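Long-range contacts in sulfate adenylyltransferase, adenylylsulfate kinase (Thiobacillus denitrificans, PDB 3CR8), which phosphorylates adenosine 5'-phosphosulfate with ATP to give 3'-phosphoadenylyl sulfate, acting as a hexameric APS kinase whose ATP-sulfurylase-like part has no sulfurylase activity: residues R96-L102 against I114-V120; F144-A149 against Q230-L234; A168-R172 against L196-V200; H176-Y180 against E347-F351. All coordinates share one frame; numbering follows the deposited sequence.

Interaction 1. Residues R96-L102 against I114-V120; sequences RRPGERL and ILTLSDV
Arg101 and Thr116 form an antiparallel, non-hydrogen-bonded pair of a beta hairpin, their side chains lying side by side and pointing the same way. From CB, which stands 4.0 Å from Leu115 O, the arginine runs to CG, 3.7 Å from Thr116 CG2. A bend at chi3 (74°) then turns the guanidinium toward Ile114 CD1, the modelled spacing there being too short to trust. NH1 approaches Thr116 OG1 at a poor angle and makes no hydrogen bond to it; the charge goes instead to Glu28 at NE and Glu134 at NH2. A leucine in its place would probably leave the carboxylates of Glu28 and Glu134 without this positive partner.

The backbones hold the register. Leu102 N gives a straight bond to Leu115 O (2.7 Å), Leu115 N answers to Leu102 O, and Leu117 N reaches Glu100 O at 3.0 Å. Where the first segment turns, Gly99 N closes on Leu117 O, and Leu117 CD1 tucks in against Arg96 CG (3.9 Å). Arg96 NH1 in turn makes a salt bridge with Glu100 OE1.

Strand 101-105 is flanked on its other side by the parallel strand 34-36, while strand 111-117 passes on to strand 126-135, within the PUA-like domain.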
loop_
_atom_site.group_PDB
_atom_site.type_symbol
_atom_site.label_atom_id
_atom_site.label_comp_id
_atom_site.label_asym_id
_atom_site.label_seq_id
_atom_site.Cartn_x
_atom_site.Cartn_y
_atom_site.Cartn_z
ATOM N N ARG A 96 50.236 39.277 28.009
ATOM C CA ARG A 96 49.123 39.482 28.933
ATOM C C ARG A 96 49.449 38.834 30.251
ATOM O O ARG A 96 50.101 37.826 30.249
ATOM C CB ARG A 96 47.874 38.846 28.333
ATOM C CG ARG A 96 46.606 39.626 28.525
ATOM C CD ARG A 96 45.867 39.846 27.239
ATOM N NE ARG A 96 46.410 40.995 26.549
ATOM C CZ ARG A 96 46.902 42.053 27.166
ATOM N NH1 ARG A 96 46.953 42.091 28.482
ATOM N NH2 ARG A 96 47.375 43.052 26.459
ATOM N N ARG A 97 49.024 39.398 31.375
ATOM C CA ARG A 97 49.420 38.846 32.677
ATOM C C ARG A 97 48.427 38.821 33.818
ATOM O O ARG A 97 47.538 39.629 33.920
ATOM C CB ARG A 97 50.741 39.426 33.172
ATOM C CG ARG A 97 51.312 40.519 32.323
ATOM C CD ARG A 97 51.300 41.837 33.021
ATOM N NE ARG A 97 51.384 42.912 32.052
ATOM C CZ ARG A 97 52.511 43.327 31.511
ATOM N NH1 ARG A 97 53.650 42.752 31.864
ATOM N NH2 ARG A 97 52.480 44.311 30.622
ATOM N N PRO A 98 48.608 37.846 34.678
ATOM C CA PRO A 98 47.752 37.649 35.822
ATOM C C PRO A 98 47.308 38.971 36.325
ATOM O O PRO A 98 48.021 39.903 36.151
ATOM C CB PRO A 98 48.716 37.023 36.795
ATOM C CG PRO A 98 49.487 36.179 35.930
ATOM C CD PRO A 98 49.866 37.135 34.881
ATOM N N GLY A 99 46.148 39.063 36.934
ATOM C CA GLY A 99 45.668 40.339 37.406
ATOM C C GLY A 99 44.889 41.083 36.352
ATOM O O GLY A 99 43.820 41.570 36.614
ATOM N N GLU A 100 45.422 41.165 35.146
ATOM C CA GLU A 100 44.711 41.807 34.069
ATOM C C GLU A 100 43.327 41.230 34.003
ATOM O O GLU A 100 43.112 40.120 34.391
ATOM C CB GLU A 100 45.397 41.543 32.741
ATOM C CG GLU A 100 46.842 41.888 32.666
ATOM C CD GLU A 100 47.234 42.337 31.288
ATOM O OE1 GLU A 100 46.571 43.212 30.756
ATOM O OE2 GLU A 100 48.198 41.829 30.714
ATOM N N ARG A 101 42.380 41.980 33.492
ATOM C CA ARG A 101 41.085 41.398 33.202
ATOM C C ARG A 101 40.890 41.340 31.704
ATOM O O ARG A 101 41.207 42.283 30.995
ATOM C CB ARG A 101 39.960 42.154 33.906
ATOM C CG ARG A 101 39.843 41.752 35.383
ATOM C CD ARG A 101 39.132 42.781 36.229
ATOM N NE ARG A 101 37.690 42.821 36.020
ATOM C CZ ARG A 101 36.813 42.097 36.711
ATOM N NH1 ARG A 101 37.229 41.238 37.630
ATOM N NH2 ARG A 101 35.515 42.214 36.470
ATOM N N LEU A 102 40.402 40.197 31.232
ATOM C CA LEU A 102 40.255 39.918 29.810
ATOM C C LEU A 102 38.792 39.789 29.412
ATOM O O LEU A 102 38.017 39.137 30.093
ATOM C CB LEU A 102 40.959 38.612 29.475
ATOM C CG LEU A 102 41.907 38.722 28.286
ATOM C CD1 LEU A 102 42.474 37.377 27.948
ATOM C CD2 LEU A 102 41.190 39.313 27.105
ATOM N N ILE A 114 34.002 38.353 31.479
ATOM C CA ILE A 114 35.378 38.772 31.722
ATOM C C ILE A 114 36.134 37.745 32.598
ATOM O O ILE A 114 35.652 37.301 33.664
ATOM C CB ILE A 114 35.536 40.283 32.191
ATOM C CG1 ILE A 114 35.255 40.447 33.675
ATOM C CG2 ILE A 114 34.639 41.226 31.399
ATOM C CD1 ILE A 114 36.368 39.928 34.578
ATOM N N LEU A 115 37.301 37.350 32.100
ATOM C CA LEU A 115 38.222 36.496 32.825
ATOM C C LEU A 115 39.191 37.359 33.624
ATOM O O LEU A 115 39.818 38.276 33.092
ATOM C CB LEU A 115 39.001 35.630 31.838
ATOM C CG LEU A 115 40.152 34.804 32.394
ATOM C CD1 LEU A 115 39.663 33.924 33.503
ATOM C CD2 LEU A 115 40.818 33.985 31.319
ATOM N N THR A 116 39.301 37.072 34.909
ATOM C CA THR A 116 40.261 37.751 35.751
ATOM C C THR A 116 41.509 36.851 35.829
ATOM O O THR A 116 41.486 35.825 36.506
ATOM C CB THR A 116 39.632 38.043 37.155
ATOM O OG1 THR A 116 38.273 38.495 37.001
ATOM C CG2 THR A 116 40.412 39.090 37.921
ATOM N N LEU A 117 42.582 37.215 35.125
ATOM C CA LEU A 117 43.744 36.335 34.975
ATOM C C LEU A 117 44.457 35.872 36.269
ATOM O O LEU A 117 44.987 36.689 37.018
ATOM C CB LEU A 117 44.752 36.969 34.022
ATOM C CG LEU A 117 44.274 37.028 32.576
ATOM C CD1 LEU A 117 45.338 37.505 31.589
ATOM C CD2 LEU A 117 43.775 35.674 32.181
ATOM N N SER A 118 44.460 34.557 36.518
ATOM C CA SER A 118 45.267 33.911 37.572
ATOM C C SER A 118 46.661 33.554 37.071
ATOM O O SER A 118 47.650 33.770 37.766
ATOM C CB SER A 118 44.655 32.588 38.007
ATOM O OG SER A 118 43.572 32.742 38.888
ATOM N N ASP A 119 46.726 32.975 35.872
ATOM C CA ASP A 119 47.958 32.422 35.334
ATOM C C ASP A 119 47.885 32.474 33.818
ATOM O O ASP A 119 46.802 32.374 33.254
ATOM C CB ASP A 119 48.109 30.981 35.810
ATOM C CG ASP A 119 49.507 30.435 35.622
ATOM O OD1 ASP A 119 50.321 31.057 34.885
ATOM O OD2 ASP A 119 49.783 29.367 36.218
ATOM N N VAL A 120 49.030 32.640 33.159
ATOM C CA VAL A 120 49.082 32.652 31.705
ATOM C C VAL A 120 50.367 31.994 31.247
ATOM O O VAL A 120 51.455 32.395 31.663
ATOM C CB VAL A 120 49.091 34.066 31.134
ATOM C CG1 VAL A 120 49.260 34.006 29.623
ATOM C CG2 VAL A 120 47.839 34.845 31.550
#

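Interaction 2. Residues F144-A149 against Q230-L234; sequences FVSLRA and QLSLL
Leu233 pushes its CD1 methyl into a notch formed by three residues of the facing loop: CD1 lies 3.5 Å from Phe144 CB, 3.6 Å from Leu147 CB and 3.9 Å from Arg148 CG. It gets there because CG is anti to its own carbonyl carbon (chi1 -50°), which swings the branch over toward the loop. The same methyl lies only loosely on the side of one Arg148 guanidinium face, and the extended chain carries that group to a salt bridge with Asp143. Leu147 turns its other end to the neighbouring leucine, CD2 meeting Leu231 CD2 at 3.8 Å as the two side chains cross at a slant.

Val145 to Arg148 make a type I beta turn, and this turn packs beside strand 229-231, an outermost strand of the five-stranded parallel sheet, ordered 3-2-1-4-5, of the ATP-sulfurylase-like region. Helix 210-220 closes over the leucines, with Leu218 touching both Leu147 and Leu231.

Leu147 O takes two donors from opposite faces of its plane, Leu233 N at 2.8 Å and Ser232 OG at 3.1 Å. The hydroxyl stands above the carbonyl plane, brought there by a chi1 of -154° that places OG trans to the serine N. With an alanine here, Leu147 O would probably keep a single donor and lose its hold from one face. Phe144 N is hydrogen-bonded to Glu395 of a neighbouring subunit.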
loop_
_atom_site.group_PDB
_atom_site.type_symbol
_atom_site.label_atom_id
_atom_site.label_comp_id
_atom_site.label_asym_id
_atom_site.label_seq_id
_atom_site.Cartn_x
_atom_site.Cartn_y
_atom_site.Cartn_z
ATOM N N PHE A 144 17.651 25.287 17.855
ATOM C CA PHE A 144 17.242 24.347 18.878
ATOM C C PHE A 144 17.053 24.977 20.267
ATOM O O PHE A 144 17.255 24.359 21.310
ATOM C CB PHE A 144 18.187 23.138 18.914
ATOM C CG PHE A 144 18.279 22.418 17.597
ATOM C CD1 PHE A 144 17.138 22.198 16.840
ATOM C CD2 PHE A 144 19.497 21.979 17.108
ATOM C CE1 PHE A 144 17.204 21.570 15.633
ATOM C CE2 PHE A 144 19.574 21.349 15.898
ATOM C CZ PHE A 144 18.422 21.147 15.158
ATOM N N VAL A 145 16.603 26.214 20.275
ATOM C CA VAL A 145 16.272 26.888 21.525
ATOM C C VAL A 145 15.498 26.003 22.506
ATOM O O VAL A 145 15.894 25.880 23.657
ATOM C CB VAL A 145 15.563 28.245 21.259
ATOM C CG1 VAL A 145 14.509 28.522 22.290
ATOM C CG2 VAL A 145 16.578 29.349 21.249
ATOM N N SER A 146 14.403 25.401 22.062
ATOM C CA SER A 146 13.642 24.490 22.927
ATOM C C SER A 146 14.523 23.431 23.617
ATOM O O SER A 146 14.590 23.368 24.857
ATOM C CB SER A 146 12.574 23.773 22.112
ATOM O OG SER A 146 13.031 23.571 20.787
ATOM N N LEU A 147 15.197 22.622 22.793
ATOM C CA LEU A 147 16.012 21.488 23.232
ATOM C C LEU A 147 17.242 21.793 24.093
ATOM O O LEU A 147 17.803 20.867 24.679
ATOM C CB LEU A 147 16.468 20.705 22.020
ATOM C CG LEU A 147 15.276 20.032 21.354
ATOM C CD1 LEU A 147 15.609 19.442 19.982
ATOM C CD2 LEU A 147 14.754 18.973 22.276
ATOM N N ARG A 148 17.660 23.063 24.164
ATOM C CA ARG A 148 18.836 23.448 24.938
ATOM C C ARG A 148 18.470 23.851 26.336
ATOM O O ARG A 148 17.870 24.892 26.537
ATOM C CB ARG A 148 19.563 24.609 24.268
ATOM C CG ARG A 148 20.062 24.314 22.875
ATOM C CD ARG A 148 20.572 25.532 22.158
ATOM N NE ARG A 148 21.280 25.168 20.933
ATOM C CZ ARG A 148 22.541 24.759 20.897
ATOM N NH1 ARG A 148 23.230 24.651 22.021
ATOM N NH2 ARG A 148 23.104 24.439 19.754
ATOM N N ALA A 149 18.827 23.045 27.321
ATOM C CA ALA A 149 18.647 23.441 28.723
ATOM C C ALA A 149 19.956 23.598 29.482
ATOM O O ALA A 149 20.941 22.929 29.227
ATOM C CB ALA A 149 17.748 22.486 29.446
ATOM N N GLN A 230 13.256 11.900 28.013
ATOM C CA GLN A 230 13.462 13.322 27.746
ATOM C C GLN A 230 14.564 13.507 26.766
ATOM O O GLN A 230 15.563 12.772 26.832
ATOM C CB GLN A 230 13.878 14.059 29.016
ATOM C CG GLN A 230 12.762 14.901 29.605
ATOM C CD GLN A 230 12.394 16.049 28.683
ATOM O OE1 GLN A 230 11.251 16.506 28.650
ATOM N NE2 GLN A 230 13.366 16.498 27.911
ATOM N N LEU A 231 14.406 14.477 25.859
ATOM C CA LEU A 231 15.495 14.840 24.926
ATOM C C LEU A 231 16.027 16.233 25.260
ATOM O O LEU A 231 15.271 17.151 25.534
ATOM C CB LEU A 231 15.056 14.768 23.460
ATOM C CG LEU A 231 16.059 15.267 22.408
ATOM C CD1 LEU A 231 17.245 14.341 22.238
ATOM C CD2 LEU A 231 15.362 15.447 21.079
ATOM N N SER A 232 17.335 16.386 25.275
ATOM C CA SER A 232 17.895 17.683 25.584
ATOM C C SER A 232 19.271 17.728 24.975
ATOM O O SER A 232 19.841 16.692 24.709
ATOM C CB SER A 232 17.958 17.887 27.086
ATOM O OG SER A 232 17.913 19.255 27.381
ATOM N N LEU A 233 19.804 18.913 24.729
ATOM C CA LEU A 233 21.139 19.005 24.130
ATOM C C LEU A 233 22.195 19.320 25.168
ATOM O O LEU A 233 21.952 20.043 26.134
ATOM C CB LEU A 233 21.172 20.030 22.994
ATOM C CG LEU A 233 20.030 19.773 22.012
ATOM C CD1 LEU A 233 19.938 20.880 20.988
ATOM C CD2 LEU A 233 20.216 18.425 21.344
ATOM N N LEU A 234 23.365 18.745 24.951
ATOM C CA LEU A 234 24.519 18.891 25.820
ATOM C C LEU A 234 25.621 19.622 25.060
ATOM O O LEU A 234 26.326 19.019 24.245
ATOM C CB LEU A 234 25.023 17.501 26.200
ATOM C CG LEU A 234 26.031 17.291 27.333
ATOM C CD1 LEU A 234 27.067 16.368 26.815
ATOM C CD2 LEU A 234 26.691 18.579 27.737
#

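Interaction 3. Residues A168-R172 against L196-V200; sequences AWQAR and LHPQV
Trp169 and Leu196 end two adjacent parallel strands as a bridged pair, and beyond them the chains still run together, roughly in step. The close part is backbone: His197 N binds Trp169 O at 2.6 Å and Gln199 N binds Ala171 O at 2.6 Å, each donor lying nearly in line with its carbonyl. Between these bonds Ala171 CB rests 4.2 Å from Pro198 CB, with Phe217 of helix 210-220 covering both residues. Gln170 and His197 extend side by side, Gln170 CG 3.9 Å from His197 CB, and the amide NE2 comes up to the edge of the imidazole ring.

Toward solvent the fit slackens. Gln199 bends at chi2 (135°) so that OE1 runs alongside Arg172, but at 4.1 Å from Arg172 NE it makes no bond there.

Gln170, Ala171 and Arg172 match the start of the Q-x-R-N motif with which active ATP sulfurylases bind sulfate and nucleotide. Arg172 lies near Arg249; this gathering of positive charge is consistent with a remnant anion site. The two backbone bonds thus carry the contact, while the polar ends of Gln170 and His197 find their partners in Arg249 NE and Ser232 O, both by weak bonds.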
loop_
_atom_site.group_PDB
_atom_site.type_symbol
_atom_site.label_atom_id
_atom_site.label_comp_id
_atom_site.label_asym_id
_atom_site.label_seq_id
_atom_site.Cartn_x
_atom_site.Cartn_y
_atom_site.Cartn_z
ATOM N N ALA A 168 21.189 8.813 31.977
ATOM C CA ALA A 168 21.518 9.691 30.870
ATOM C C ALA A 168 22.287 8.925 29.823
ATOM O O ALA A 168 23.056 8.021 30.150
ATOM C CB ALA A 168 22.331 10.857 31.352
ATOM N N TRP A 169 22.059 9.291 28.570
ATOM C CA TRP A 169 22.782 8.734 27.445
ATOM C C TRP A 169 23.274 9.969 26.691
ATOM O O TRP A 169 22.476 10.751 26.156
ATOM C CB TRP A 169 21.839 7.865 26.596
ATOM C CG TRP A 169 22.418 7.404 25.320
ATOM C CD1 TRP A 169 22.456 8.083 24.135
ATOM C CD2 TRP A 169 23.030 6.146 25.080
ATOM N NE1 TRP A 169 23.068 7.318 23.173
ATOM C CE2 TRP A 169 23.437 6.131 23.732
ATOM C CE3 TRP A 169 23.271 5.033 25.867
ATOM C CZ2 TRP A 169 24.073 5.049 23.169
ATOM C CZ3 TRP A 169 23.908 3.957 25.300
ATOM C CH2 TRP A 169 24.299 3.970 23.965
ATOM N N GLN A 170 24.586 10.173 26.702
ATOM C CA GLN A 170 25.170 11.367 26.126
ATOM C C GLN A 170 25.690 11.124 24.728
ATOM O O GLN A 170 26.878 11.237 24.477
ATOM C CB GLN A 170 26.284 11.880 27.029
ATOM C CG GLN A 170 25.771 12.826 28.123
ATOM C CD GLN A 170 26.597 12.819 29.422
ATOM O OE1 GLN A 170 27.768 12.449 29.448
ATOM N NE2 GLN A 170 25.970 13.236 30.502
ATOM N N ALA A 171 24.780 10.816 23.811
ATOM C CA ALA A 171 25.138 10.351 22.473
ATOM C C ALA A 171 26.122 11.240 21.723
ATOM O O ALA A 171 26.082 12.462 21.842
ATOM C CB ALA A 171 23.891 10.151 21.646
ATOM N N ARG A 172 27.001 10.607 20.952
ATOM C CA ARG A 172 27.887 11.330 20.055
ATOM C C ARG A 172 27.624 10.934 18.605
ATOM O O ARG A 172 28.269 11.457 17.691
ATOM C CB ARG A 172 29.350 11.087 20.411
ATOM C CG ARG A 172 29.755 9.633 20.326
ATOM C CD ARG A 172 31.072 9.415 21.058
ATOM N NE ARG A 172 30.913 9.616 22.495
ATOM C CZ ARG A 172 30.728 8.631 23.372
ATOM N NH1 ARG A 172 30.699 7.356 22.971
ATOM N NH2 ARG A 172 30.585 8.921 24.661
ATOM N N LEU A 196 17.924 11.431 26.834
ATOM C CA LEU A 196 18.751 11.395 25.634
ATOM C C LEU A 196 19.433 12.738 25.563
ATOM O O LEU A 196 18.769 13.793 25.420
ATOM C CB LEU A 196 17.873 11.173 24.410
ATOM C CG LEU A 196 17.042 9.882 24.478
ATOM C CD1 LEU A 196 16.031 9.808 23.357
ATOM C CD2 LEU A 196 17.972 8.673 24.436
ATOM N N HIS A 197 20.758 12.696 25.685
ATOM C CA HIS A 197 21.553 13.904 25.910
ATOM C C HIS A 197 22.684 13.965 24.905
ATOM O O HIS A 197 23.827 13.847 25.279
ATOM C CB HIS A 197 22.117 13.835 27.338
ATOM C CG HIS A 197 22.197 15.152 28.047
ATOM N ND1 HIS A 197 21.472 16.257 27.667
ATOM C CD2 HIS A 197 22.893 15.520 29.151
ATOM C CE1 HIS A 197 21.732 17.260 28.490
ATOM N NE2 HIS A 197 22.589 16.838 29.399
ATOM N N PRO A 198 22.377 14.136 23.612
ATOM C CA PRO A 198 23.424 14.072 22.572
ATOM C C PRO A 198 24.425 15.237 22.625
ATOM O O PRO A 198 24.005 16.405 22.694
ATOM C CB PRO A 198 22.635 14.165 21.260
ATOM C CG PRO A 198 21.214 14.005 21.614
ATOM C CD PRO A 198 21.060 14.446 23.037
ATOM N N GLN A 199 25.723 14.931 22.568
ATOM C CA GLN A 199 26.730 15.987 22.510
ATOM C C GLN A 199 26.577 16.861 21.256
ATOM O O GLN A 199 26.474 16.364 20.136
ATOM C CB GLN A 199 28.128 15.408 22.655
ATOM C CG GLN A 199 28.614 15.455 24.077
ATOM C CD GLN A 199 29.266 14.162 24.520
ATOM O OE1 GLN A 199 29.546 13.277 23.703
ATOM N NE2 GLN A 199 29.508 14.041 25.826
ATOM N N VAL A 200 26.539 18.171 21.443
ATOM C CA VAL A 200 26.104 19.013 20.345
ATOM C C VAL A 200 27.017 20.191 19.930
ATOM O O VAL A 200 26.666 21.003 19.066
ATOM C CB VAL A 200 24.730 19.615 20.660
ATOM C CG1 VAL A 200 24.656 21.077 20.247
ATOM C CG2 VAL A 200 23.648 18.795 19.998
#

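Interaction 4. Residues H176-Y180 against E347-F351; sequences HRAQY and EWYSF
The start of helix 177-189, in the ATP-sulfurylase-like region, is where His176 meets Ser350 and Arg177 meets Phe351. His176 and Gln179 fall where ATP sulfurylases carry the two histidines of their H-x-x-H nucleotide motif; the glutamine in the second place is consistent with the missing sulfurylase activity. His176 is the N-cap residue of this helix, and Phe351 holds the same position before helix 352-361, so two helix starts lie against each other.

Arg177 N, in the first turn, donates to Tyr349 O at 2.9 Å, in the carbonyl plane, so the loop carbonyl serves the helix end. With its CG anti to the backbone N (chi1 -174°), the arginine reaches along the loop and bends at chi3. Its CD lies 3.4 Å from Trp348 O, and Ser350 O sits over one face of the guanidinium. That group meets the Phe351 ring in an off-centre cation-pi contact, CZ 4.5 Å from the ring centroid, the two planes steeply inclined at 69°. Phe351 in turn directs its edge at the face of Tyr180, a T-shaped pair with centroids 5.2 Å apart; Tyr180 OH is bonded to Arg223 O.

On the other flank the His176 ring has Tyr349 CE2 over one face, but the two rings are slid apart and barely overlap. The imidazole is fixed at its edge: ND1 and Ser350 OG share a nearly straight hydrogen bond of 2.6 Å, with OG in the ring plane.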
loop_
_atom_site.group_PDB
_atom_site.type_symbol
_atom_site.label_atom_id
_atom_site.label_comp_id
_atom_site.label_asym_id
_atom_site.label_seq_id
_atom_site.Cartn_x
_atom_site.Cartn_y
_atom_site.Cartn_z
ATOM N N HIS A 176 20.358 3.645 16.645
ATOM C CA HIS A 176 19.530 2.670 15.949
ATOM C C HIS A 176 18.873 1.700 16.925
ATOM O O HIS A 176 18.909 1.930 18.119
ATOM C CB HIS A 176 20.367 1.918 14.939
ATOM C CG HIS A 176 21.055 2.805 13.950
ATOM N ND1 HIS A 176 20.404 3.346 12.866
ATOM C CD2 HIS A 176 22.343 3.222 13.870
ATOM C CE1 HIS A 176 21.257 4.073 12.161
ATOM N NE2 HIS A 176 22.436 4.020 12.751
ATOM N N ARG A 177 18.294 0.612 16.432
ATOM C CA ARG A 177 17.448 -0.232 17.268
ATOM C C ARG A 177 18.146 -0.906 18.459
ATOM O O ARG A 177 17.536 -1.119 19.495
ATOM C CB ARG A 177 16.710 -1.248 16.404
ATOM C CG ARG A 177 15.704 -2.088 17.154
ATOM C CD ARG A 177 14.720 -2.739 16.219
ATOM N NE ARG A 177 13.860 -1.747 15.590
ATOM C CZ ARG A 177 12.995 -2.017 14.619
ATOM N NH1 ARG A 177 12.887 -3.259 14.154
ATOM N NH2 ARG A 177 12.246 -1.042 14.112
ATOM N N ALA A 178 19.421 -1.232 18.322
ATOM C CA ALA A 178 20.172 -1.834 19.427
ATOM C C ALA A 178 20.358 -0.904 20.633
ATOM O O ALA A 178 20.060 -1.264 21.781
ATOM C CB ALA A 178 21.526 -2.335 18.950
ATOM N N GLN A 179 20.895 0.279 20.388
ATOM C CA GLN A 179 20.994 1.227 21.471
ATOM C C GLN A 179 19.600 1.549 22.040
ATOM O O GLN A 179 19.397 1.510 23.247
ATOM C CB GLN A 179 21.762 2.490 21.058
ATOM C CG GLN A 179 21.890 2.726 19.563
ATOM C CD GLN A 179 23.010 1.941 18.944
ATOM O OE1 GLN A 179 23.752 1.260 19.639
ATOM N NE2 GLN A 179 23.134 2.023 17.630
ATOM N N TYR A 180 18.642 1.846 21.174
ATOM C CA TYR A 180 17.280 2.103 21.614
ATOM C C TYR A 180 16.768 0.977 22.511
ATOM O O TYR A 180 16.324 1.239 23.613
ATOM C CB TYR A 180 16.355 2.318 20.408
ATOM C CG TYR A 180 14.880 2.123 20.689
ATOM C CD1 TYR A 180 14.091 3.171 21.130
ATOM C CD2 TYR A 180 14.278 0.891 20.494
ATOM C CE1 TYR A 180 12.743 2.995 21.380
ATOM C CE2 TYR A 180 12.939 0.693 20.758
ATOM C CZ TYR A 180 12.173 1.748 21.193
ATOM O OH TYR A 180 10.829 1.551 21.421
ATOM N N GLU A 347 15.857 -5.057 8.822
ATOM C CA GLU A 347 14.794 -4.336 9.454
ATOM C C GLU A 347 14.854 -4.325 10.943
ATOM O O GLU A 347 14.139 -3.595 11.599
ATOM C CB GLU A 347 13.487 -4.919 8.981
ATOM C CG GLU A 347 13.157 -4.547 7.556
ATOM C CD GLU A 347 11.692 -4.642 7.270
ATOM O OE1 GLU A 347 10.957 -5.118 8.156
ATOM O OE2 GLU A 347 11.275 -4.236 6.165
ATOM N N TRP A 348 15.732 -5.137 11.481
ATOM C CA TRP A 348 15.900 -5.191 12.894
ATOM C C TRP A 348 16.957 -4.222 13.235
ATOM O O TRP A 348 17.226 -3.983 14.375
ATOM C CB TRP A 348 16.369 -6.559 13.293
ATOM C CG TRP A 348 17.297 -7.200 12.336
ATOM C CD1 TRP A 348 16.971 -8.051 11.361
ATOM C CD2 TRP A 348 18.719 -7.086 12.301
ATOM N NE1 TRP A 348 18.080 -8.457 10.688
ATOM C CE2 TRP A 348 19.172 -7.877 11.259
ATOM C CE3 TRP A 348 19.652 -6.380 13.048
ATOM C CZ2 TRP A 348 20.504 -7.983 10.942
ATOM C CZ3 TRP A 348 20.965 -6.489 12.721
ATOM C CH2 TRP A 348 21.380 -7.279 11.686
ATOM N N TYR A 349 17.586 -3.661 12.231
ATOM C CA TYR A 349 18.718 -2.833 12.509
ATOM C C TYR A 349 18.321 -1.444 12.954
ATOM O O TYR A 349 18.690 -1.015 14.025
ATOM C CB TYR A 349 19.682 -2.809 11.332
ATOM C CG TYR A 349 20.953 -2.069 11.628
ATOM C CD1 TYR A 349 21.908 -2.615 12.424
ATOM C CD2 TYR A 349 21.188 -0.825 11.120
ATOM C CE1 TYR A 349 23.047 -1.953 12.708
ATOM C CE2 TYR A 349 22.333 -0.167 11.409
ATOM C CZ TYR A 349 23.261 -0.739 12.195
ATOM O OH TYR A 349 24.409 -0.091 12.493
ATOM N N SER A 350 17.563 -0.736 12.146
ATOM C CA SER A 350 17.247 0.643 12.459
ATOM C C SER A 350 15.749 0.851 12.436
ATOM O O SER A 350 14.987 -0.104 12.644
ATOM C CB SER A 350 17.946 1.576 11.477
ATOM O OG SER A 350 17.959 2.903 11.955
ATOM N N PHE A 351 15.336 2.102 12.214
ATOM C CA PHE A 351 13.945 2.463 11.942
ATOM C C PHE A 351 13.891 3.169 10.589
ATOM O O PHE A 351 14.861 3.819 10.192
ATOM C CB PHE A 351 13.381 3.386 13.026
ATOM C CG PHE A 351 13.453 2.824 14.418
ATOM C CD1 PHE A 351 14.579 3.022 15.199
ATOM C CD2 PHE A 351 12.384 2.112 14.956
ATOM C CE1 PHE A 351 14.648 2.518 16.502
ATOM C CE2 PHE A 351 12.433 1.592 16.268
ATOM C CZ PHE A 351 13.570 1.797 17.043
#

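Interaction 1 stands apart in the PUA-like domain, its centre about 33 Å from that of interaction 2 and about 50 Å from that of interaction 4, and it closes before the others open along the chain. The other three lie in the ATP-sulfurylase-like region. Interaction 3 is nested within the loop closed by interaction 2; their centres are about 10 Å apart, and they touch on neighbouring strands of one parallel sheet, Gln230 O probably accepting from Leu196 N at 2.7 Å. Strand 166-169 leads into helix 177-189, where Trp169 packs on Gln179 and so joins interaction 3 to interaction 4. These contacts thus tie the sheet to the loops and helix around it, well away from the predicted ATP-binding P-loop of the kinase region.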